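Local coordinates for RimK-related lysine biosynthesis protein (Thermococcus kodakarensis, PDB 5K2M) that probably acts as a magnesium- and ATP-dependent ligase of the RimK family, LysX subfamily, in amino-acid biosynthesis, at residues V9-E14 with N243-F248. Sequence-based numbering, arbitrary orientation.
Sequences VLRREE and NPNMEF. With MG (magnesium ion), chain R.
Arg11 and Glu13, at the start of helix 12-24, meet Asn245, Glu247 and Phe248 of the loop that follows strand 236-243, joining the N-terminal parallel sheet region to the ATP-grasp part of the chain. Glu13 makes two contacts with Phe248. Its CG sits 3.4 Å above the centroid of the Phe248 ring, only 8° off the normal, which defines a CH-pi contact over the face. Its OE1 accepts the N-H of Phe248 N at 2.8 Å through the anti lone pair, with an angle of 155° at the hydrogen. The bend at chi2 (90°) carries CD away from the line of CB and CG; the carboxylate plane stands steeply to the ring. As Phe248 is the N-cap residue of helix 249-255 and Lys249 N also donates to OE1, this carboxylate holds two N-H groups where that helix begins.

The second link is a salt bridge, Arg11 NH1 to Glu247 OE2 at 3.1 Å, between side chains crossing at about a right angle. The other carboxylate oxygen of Glu247, OE1, accepts from Trp128 NE1. Water 1 lies in the guanidinium plane, accepting from Arg11 NH1 and donating to the carbonyl O of Asn245 at 3.0 Å.

Behind this shell, Glu14 fixes the guanidinium side-on: Arg11 NE reaches OE1 at 3.0 Å, Arg11 NH2 reaches OE2 at 2.9 Å, and Arg11 N adds a second donor to OE1. Arg49 of strand 45-49 pairs with Glu14 OE2, extending the network of Arg11, Glu14 and Glu247. Glu13 OE1 lies 4.5 Å from Glu247 OE2; the Arg11 salt bridge on Glu247 and the two N-H donors on Glu13 OE1 would each ease the repulsion. Where strand 236-243 ends, just before the loop, Asn243 OD1 binds a magnesium ion at 2.0 Å, and Glu241 OE2 is a further ligand of that ion.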
loop_
_atom_site.group_PDB
_atom_site.type_symbol
_atom_site.label_atom_id
_atom_site.label_comp_id
_atom_site.label_asym_id
_atom_site.label_seq_id
_atom_site.Cartn_x
_atom_site.Cartn_y
_atom_site.Cartn_z
ATOM N N VAL A 9 -18.552 41.709 -6.486
ATOM C CA VAL A 9 -18.678 42.876 -7.343
ATOM C C VAL A 9 -18.143 44.044 -6.529
ATOM O O VAL A 9 -18.085 43.974 -5.298
ATOM C CB VAL A 9 -20.141 43.123 -7.811
ATOM C CG1 VAL A 9 -20.642 41.974 -8.683
ATOM C CG2 VAL A 9 -21.084 43.326 -6.643
ATOM N N LEU A 10 -17.734 45.103 -7.205
ATOM C CA LEU A 10 -17.230 46.280 -6.523
ATOM C C LEU A 10 -18.354 47.299 -6.385
ATOM O O LEU A 10 -18.603 48.094 -7.297
ATOM C CB LEU A 10 -16.030 46.875 -7.271
ATOM C CG LEU A 10 -14.796 45.974 -7.352
ATOM C CD1 LEU A 10 -13.752 46.581 -8.276
ATOM C CD2 LEU A 10 -14.187 45.709 -5.984
ATOM N N ARG A 11 -19.044 47.242 -5.250
ATOM C CA ARG A 11 -20.087 48.218 -4.919
ATOM C C ARG A 11 -19.397 49.506 -4.464
ATOM O O ARG A 11 -18.169 49.572 -4.376
ATOM C CB ARG A 11 -21.015 47.692 -3.801
ATOM C CG ARG A 11 -21.732 46.386 -4.114
ATOM C CD ARG A 11 -22.271 45.679 -2.869
ATOM N NE ARG A 11 -21.213 45.155 -2.006
ATOM C CZ ARG A 11 -21.415 44.483 -0.868
ATOM N NH1 ARG A 11 -22.652 44.230 -0.442
ATOM N NH2 ARG A 11 -20.373 44.053 -0.141
ATOM N N ARG A 12 -20.181 50.534 -4.183
ATOM C CA ARG A 12 -19.627 51.783 -3.698
ATOM C C ARG A 12 -18.738 51.561 -2.461
ATOM O O ARG A 12 -17.660 52.133 -2.362
ATOM C CB ARG A 12 -20.761 52.769 -3.406
ATOM C CG ARG A 12 -20.367 53.979 -2.576
ATOM C CD ARG A 12 -19.285 54.833 -3.232
ATOM N NE ARG A 12 -18.529 55.573 -2.221
ATOM C CZ ARG A 12 -19.010 56.587 -1.499
ATOM N NH1 ARG A 12 -20.263 57.017 -1.665
ATOM N NH2 ARG A 12 -18.228 57.176 -0.597
ATOM N N GLU A 13 -19.191 50.732 -1.529
ATOM C CA GLU A 13 -18.400 50.395 -0.347
ATOM C C GLU A 13 -16.980 49.914 -0.703
ATOM O O GLU A 13 -15.998 50.392 -0.118
ATOM C CB GLU A 13 -19.106 49.338 0.509
ATOM C CG GLU A 13 -20.301 49.847 1.314
ATOM C CD GLU A 13 -21.636 49.754 0.576
ATOM O OE1 GLU A 13 -22.686 49.819 1.256
ATOM O OE2 GLU A 13 -21.650 49.625 -0.673
ATOM N N GLU A 14 -16.876 48.992 -1.669
ATOM C CA GLU A 14 -15.578 48.411 -2.053
ATOM C C GLU A 14 -14.664 49.424 -2.729
ATOM O O GLU A 14 -13.447 49.419 -2.510
ATOM C CB GLU A 14 -15.748 47.169 -2.945
ATOM C CG GLU A 14 -16.159 45.915 -2.189
ATOM C CD GLU A 14 -17.621 45.918 -1.754
ATOM O OE1 GLU A 14 -18.495 46.237 -2.593
ATOM O OE2 GLU A 14 -17.904 45.605 -0.572
ATOM N N ASN A 243 -23.827 42.149 11.963
ATOM C CA ASN A 243 -23.534 41.803 10.565
ATOM C C ASN A 243 -22.051 41.976 10.258
ATOM O O ASN A 243 -21.539 43.083 10.381
ATOM C CB ASN A 243 -24.323 42.709 9.640
ATOM C CG ASN A 243 -25.812 42.491 9.739
ATOM O OD1 ASN A 243 -26.359 41.566 9.121
ATOM N ND2 ASN A 243 -26.495 43.358 10.495
ATOM N N PRO A 244 -21.353 40.894 9.862
ATOM C CA PRO A 244 -19.905 40.947 9.628
ATOM C C PRO A 244 -19.414 41.344 8.225
ATOM O O PRO A 244 -18.203 41.378 8.010
ATOM C CB PRO A 244 -19.466 39.523 9.954
ATOM C CG PRO A 244 -20.622 38.688 9.536
ATOM C CD PRO A 244 -21.863 39.513 9.777
ATOM N N ASN A 245 -20.298 41.631 7.278
ATOM C CA ASN A 245 -19.870 42.209 5.990
ATOM C C ASN A 245 -20.667 43.471 5.726
ATOM O O ASN A 245 -21.440 43.558 4.779
ATOM C CB ASN A 245 -20.019 41.217 4.823
ATOM C CG ASN A 245 -19.295 41.685 3.538
ATOM O OD1 ASN A 245 -18.552 42.676 3.530
ATOM N ND2 ASN A 245 -19.516 40.957 2.442
ATOM N N MET A 246 -20.472 44.444 6.598
ATOM C CA MET A 246 -21.262 45.678 6.606
ATOM C C MET A 246 -21.412 46.378 5.248
ATOM O O MET A 246 -20.437 46.596 4.525
ATOM C CB MET A 246 -20.655 46.656 7.615
ATOM C CG MET A 246 -19.202 47.028 7.349
ATOM S SD MET A 246 -18.537 48.272 8.476
ATOM C CE MET A 246 -18.815 47.472 10.042
ATOM N N GLU A 247 -22.641 46.727 4.900
ATOM C CA GLU A 247 -22.861 47.757 3.893
ATOM C C GLU A 247 -23.062 49.068 4.640
ATOM O O GLU A 247 -23.505 49.077 5.798
ATOM C CB GLU A 247 -24.049 47.417 2.979
ATOM C CG GLU A 247 -23.716 46.424 1.861
ATOM C CD GLU A 247 -24.935 46.041 1.036
ATOM O OE1 GLU A 247 -25.899 45.534 1.624
ATOM O OE2 GLU A 247 -24.940 46.236 -0.199
ATOM N N PHE A 248 -22.703 50.175 3.997
ATOM C CA PHE A 248 -22.703 51.474 4.667
ATOM C C PHE A 248 -22.824 52.704 3.768
ATOM O O PHE A 248 -22.731 53.831 4.265
ATOM C CB PHE A 248 -21.440 51.598 5.544
ATOM C CG PHE A 248 -20.149 51.401 4.796
ATOM C CD1 PHE A 248 -19.591 52.434 4.049
ATOM C CD2 PHE A 248 -19.473 50.187 4.858
ATOM C CE1 PHE A 248 -18.402 52.250 3.360
ATOM C CE2 PHE A 248 -18.283 49.998 4.183
ATOM C CZ PHE A 248 -17.744 51.027 3.430
HETATM MG MG MG R . -28.270 41.023 8.767
HETATM O O HOH W 1 -21.944 42.938 1.923
HETATM O O HOH W 2 -27.339 39.164 8.023
#